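Local coordinates for HemO (Neisseria meningitidis, PDB 1P3U), which binds heme at its iron and, as a member of the heme oxygenase family, probably opens the porphyrin ring oxidatively, at residues Cys113-Asn118 against Lys151-Phe156. Numbering follows the deposited sequence.
With HEM (protoporphyrin IX containing Fe), chain B; NO (nitric oxide), chain C.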
loop_
_atom_site.group_PDB
_atom_site.type_symbol
_atom_site.label_atom_id
_atom_site.label_comp_id
_atom_site.label_asym_id
_atom_site.label_seq_id
_atom_site.Cartn_x
_atom_site.Cartn_y
_atom_site.Cartn_z
ATOM N N CYS A 113 -2.179 3.904 -4.961
ATOM C CA CYS A 113 -2.574 2.971 -3.920
ATOM C C CYS A 113 -1.458 2.798 -2.885
ATOM O O CYS A 113 -1.688 2.950 -1.687
ATOM C CB CYS A 113 -2.929 1.625 -4.553
ATOM S SG CYS A 113 -3.522 0.391 -3.392
ATOM N N ALA A 114 -0.248 2.494 -3.350
ATOM C CA ALA A 114 0.889 2.289 -2.456
ATOM C C ALA A 114 1.319 3.518 -1.659
ATOM O O ALA A 114 1.628 3.415 -0.468
ATOM C CB ALA A 114 2.081 1.757 -3.247
ATOM N N GLU A 115 1.363 4.670 -2.317
ATOM C CA GLU A 115 1.787 5.893 -1.652
ATOM C C GLU A 115 0.721 6.395 -0.693
ATOM O O GLU A 115 1.033 6.915 0.378
ATOM C CB GLU A 115 2.134 6.964 -2.689
ATOM C CG GLU A 115 2.897 8.164 -2.118
ATOM C CD GLU A 115 4.081 7.762 -1.248
ATOM O OE1 GLU A 115 4.790 6.793 -1.595
ATOM O OE2 GLU A 115 4.314 8.426 -0.213
ATOM N N GLY A 116 -0.540 6.239 -1.075
ATOM C CA GLY A 116 -1.607 6.668 -0.195
ATOM C C GLY A 116 -1.574 5.838 1.078
ATOM O O GLY A 116 -1.866 6.338 2.165
ATOM N N SER A 117 -1.215 4.563 0.949
ATOM C CA SER A 117 -1.156 3.684 2.117
ATOM C C SER A 117 -0.122 4.199 3.107
ATOM O O SER A 117 -0.207 3.930 4.306
ATOM C CB SER A 117 -0.809 2.244 1.710
ATOM O OG SER A 117 0.561 2.097 1.387
ATOM N N ASN A 118 0.857 4.939 2.596
ATOM C CA ASN A 118 1.904 5.508 3.434
ATOM C C ASN A 118 1.310 6.658 4.243
ATOM O O ASN A 118 1.624 6.835 5.425
ATOM C CB ASN A 118 3.059 5.994 2.551
ATOM C CG ASN A 118 4.205 6.575 3.349
ATOM O OD1 ASN A 118 4.520 6.105 4.444
ATOM N ND2 ASN A 118 4.857 7.593 2.790
ATOM N N LYS A 151 2.589 16.536 4.885
ATOM C CA LYS A 151 3.462 17.342 4.038
ATOM C C LYS A 151 4.037 16.527 2.888
ATOM O O LYS A 151 4.094 16.993 1.750
ATOM C CB LYS A 151 4.607 17.936 4.861
ATOM C CG LYS A 151 4.197 19.114 5.731
ATOM C CD LYS A 151 3.686 20.267 4.884
ATOM C CE LYS A 151 3.338 21.471 5.743
ATOM N NZ LYS A 151 2.810 22.584 4.912
ATOM N N HIS A 152 4.457 15.304 3.189
ATOM C CA HIS A 152 5.032 14.437 2.170
ATOM C C HIS A 152 3.997 14.059 1.116
ATOM O O HIS A 152 4.296 14.033 -0.084
ATOM C CB HIS A 152 5.598 13.176 2.824
ATOM C CG HIS A 152 6.043 12.141 1.844
ATOM N ND1 HIS A 152 7.066 12.358 0.945
ATOM C CD2 HIS A 152 5.579 10.893 1.595
ATOM C CE1 HIS A 152 7.211 11.290 0.182
ATOM N NE2 HIS A 152 6.322 10.386 0.555
ATOM N N TRP A 153 2.780 13.772 1.574
ATOM C CA TRP A 153 1.680 13.387 0.696
ATOM C C TRP A 153 1.210 14.533 -0.203
ATOM O O TRP A 153 1.023 14.349 -1.408
ATOM C CB TRP A 153 0.519 12.856 1.545
ATOM C CG TRP A 153 -0.743 12.575 0.793
ATOM C CD1 TRP A 153 -1.931 13.231 0.924
ATOM C CD2 TRP A 153 -0.964 11.533 -0.168
ATOM N NE1 TRP A 153 -2.882 12.662 0.113
ATOM C CE2 TRP A 153 -2.317 11.616 -0.569
ATOM C CE3 TRP A 153 -0.151 10.534 -0.727
ATOM C CZ2 TRP A 153 -2.880 10.738 -1.504
ATOM C CZ3 TRP A 153 -0.711 9.661 -1.659
ATOM C CH2 TRP A 153 -2.065 9.770 -2.035
ATOM N N ARG A 154 1.027 15.717 0.371
ATOM C CA ARG A 154 0.580 16.857 -0.422
ATOM C C ARG A 154 1.544 17.151 -1.566
ATOM O O ARG A 154 1.119 17.522 -2.659
ATOM C CB ARG A 154 0.414 18.100 0.459
ATOM C CG ARG A 154 -0.654 17.933 1.524
ATOM C CD ARG A 154 -1.000 19.246 2.207
ATOM N NE ARG A 154 -1.923 19.018 3.315
ATOM C CZ ARG A 154 -1.568 18.503 4.488
ATOM N NH1 ARG A 154 -0.306 18.169 4.710
ATOM N NH2 ARG A 154 -2.477 18.307 5.435
ATOM N N ALA A 155 2.838 16.977 -1.317
ATOM C CA ALA A 155 3.842 17.227 -2.346
ATOM C C ALA A 155 3.708 16.168 -3.428
ATOM O O ALA A 155 3.863 16.450 -4.620
ATOM C CB ALA A 155 5.236 17.188 -1.743
ATOM N N PHE A 156 3.402 14.944 -3.003
ATOM C CA PHE A 156 3.239 13.844 -3.935
ATOM C C PHE A 156 2.002 14.065 -4.795
ATOM O O PHE A 156 2.029 13.837 -5.999
ATOM C CB PHE A 156 3.109 12.521 -3.177
ATOM C CG PHE A 156 2.906 11.339 -4.069
ATOM C CD1 PHE A 156 3.936 10.889 -4.889
ATOM C CD2 PHE A 156 1.674 10.700 -4.125
ATOM C CE1 PHE A 156 3.738 9.820 -5.757
ATOM C CE2 PHE A 156 1.468 9.633 -4.989
ATOM C CZ PHE A 156 2.504 9.194 -5.808
HETATM C CHA HEM B . -5.607 6.838 3.267
HETATM C CHB HEM B . -6.800 4.166 7.113
HETATM C CHC HEM B . -4.902 0.256 4.937
HETATM C CHD HEM B . -4.308 2.813 0.871
HETATM C C1A HEM B . -6.000 6.452 4.534
HETATM C C2A HEM B . -6.507 7.401 5.546
HETATM C C3A HEM B . -6.893 6.635 6.585
HETATM C C4A HEM B . -6.605 5.244 6.249
HETATM C CMA HEM B . -7.555 7.173 7.838
HETATM C CAA HEM B . -6.539 8.928 5.422
HETATM C CBA HEM B . -5.323 9.554 6.077
HETATM C CGA HEM B . -5.267 11.057 5.885
HETATM O O1A HEM B . -4.425 11.709 6.542
HETATM O O2A HEM B . -6.061 11.586 5.076
HETATM C C1B HEM B . -6.451 2.839 6.800
HETATM C C2B HEM B . -6.488 1.749 7.761
HETATM C C3B HEM B . -5.915 0.661 7.191
HETATM C C4B HEM B . -5.514 1.101 5.853
HETATM C CMB HEM B . -7.052 1.862 9.175
HETATM C CAB HEM B . -5.683 -0.630 7.705
HETATM C CBB HEM B . -6.480 -1.319 8.699
HETATM C C1C HEM B . -4.538 0.629 3.645
HETATM C C2C HEM B . -3.963 -0.284 2.672
HETATM C C3C HEM B . -3.868 0.404 1.496
HETATM C C4C HEM B . -4.326 1.764 1.793
HETATM C CMC HEM B . -3.436 -1.690 2.974
HETATM C CAC HEM B . -3.471 -0.046 0.232
HETATM C CBC HEM B . -2.722 -1.243 -0.114
HETATM C C1D HEM B . -4.668 4.141 1.156
HETATM C C2D HEM B . -4.746 5.219 0.173
HETATM C C3D HEM B . -5.069 6.341 0.850
HETATM C C4D HEM B . -5.225 5.957 2.247
HETATM C CMD HEM B . -4.441 5.105 -1.314
HETATM C CAD HEM B . -5.119 7.736 0.244
HETATM C CBD HEM B . -6.499 8.356 0.260
HETATM C CGD HEM B . -6.502 9.735 -0.353
HETATM O O1D HEM B . -6.454 9.830 -1.599
HETATM O O2D HEM B . -6.540 10.721 0.414
HETATM N NA HEM B . -6.054 5.149 4.978
HETATM N NB HEM B . -5.845 2.429 5.617
HETATM N NC HEM B . -4.753 1.876 3.116
HETATM N ND HEM B . -5.041 4.600 2.412
HETATM FE FE HEM B . -5.426 3.519 4.024
HETATM N N NO C . -4.000 3.685 4.706
HETATM O O NO C . -3.104 3.181 5.267
#
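One face of the Phe156 ring receives Glu115 CG in a CH-pi contact, the methylene standing 3.5 Å from the ring centroid and only 15° off the normal. The same Glu115 CG lies at the edge of the Trp153 indole, in its plane, while the far end of the indole reaches Gly116, with Trp153 CZ3 3.5 Å from Gly116 CA. At the edge of the His152 imidazole, near its plane, sits Glu115 OE2; the ring itself stacks on that of His145. Carboxylate and imidazole planes are nearly perpendicular, and the bond from His152 NE2 to Glu115 OE2 (2.9 Å) is weak, bent to 127°. Asn118 ND2, on the same helix, gives Glu115 OE2 a straighter bond of 3.2 Å, arriving on the syn side but tilted out of the carboxylate plane. With CG anti to the backbone N (chi1 -166°) and a bend at chi2, Glu115 lays its methylene on Phe156 and still carries its carboxylate to His152. Glu115 OE1 is hydrogen-bonded to Tyr60 OH. The contact sets helix 149-161 behind helix 104-119, nearly antiparallel here, which lines the distal, nitric-oxide side of the heme pocket: Gly116 C comes within 3.4 Å of heme C2D, and Trp153 CZ2 within 3.7 Å of propionate O1D. Gripped through both oxygens, the buried carboxylate has its rotation fixed; N-H groups of Asn118 and, weakly, His152 directed at Glu115 OE2 would probably favour the anionic form.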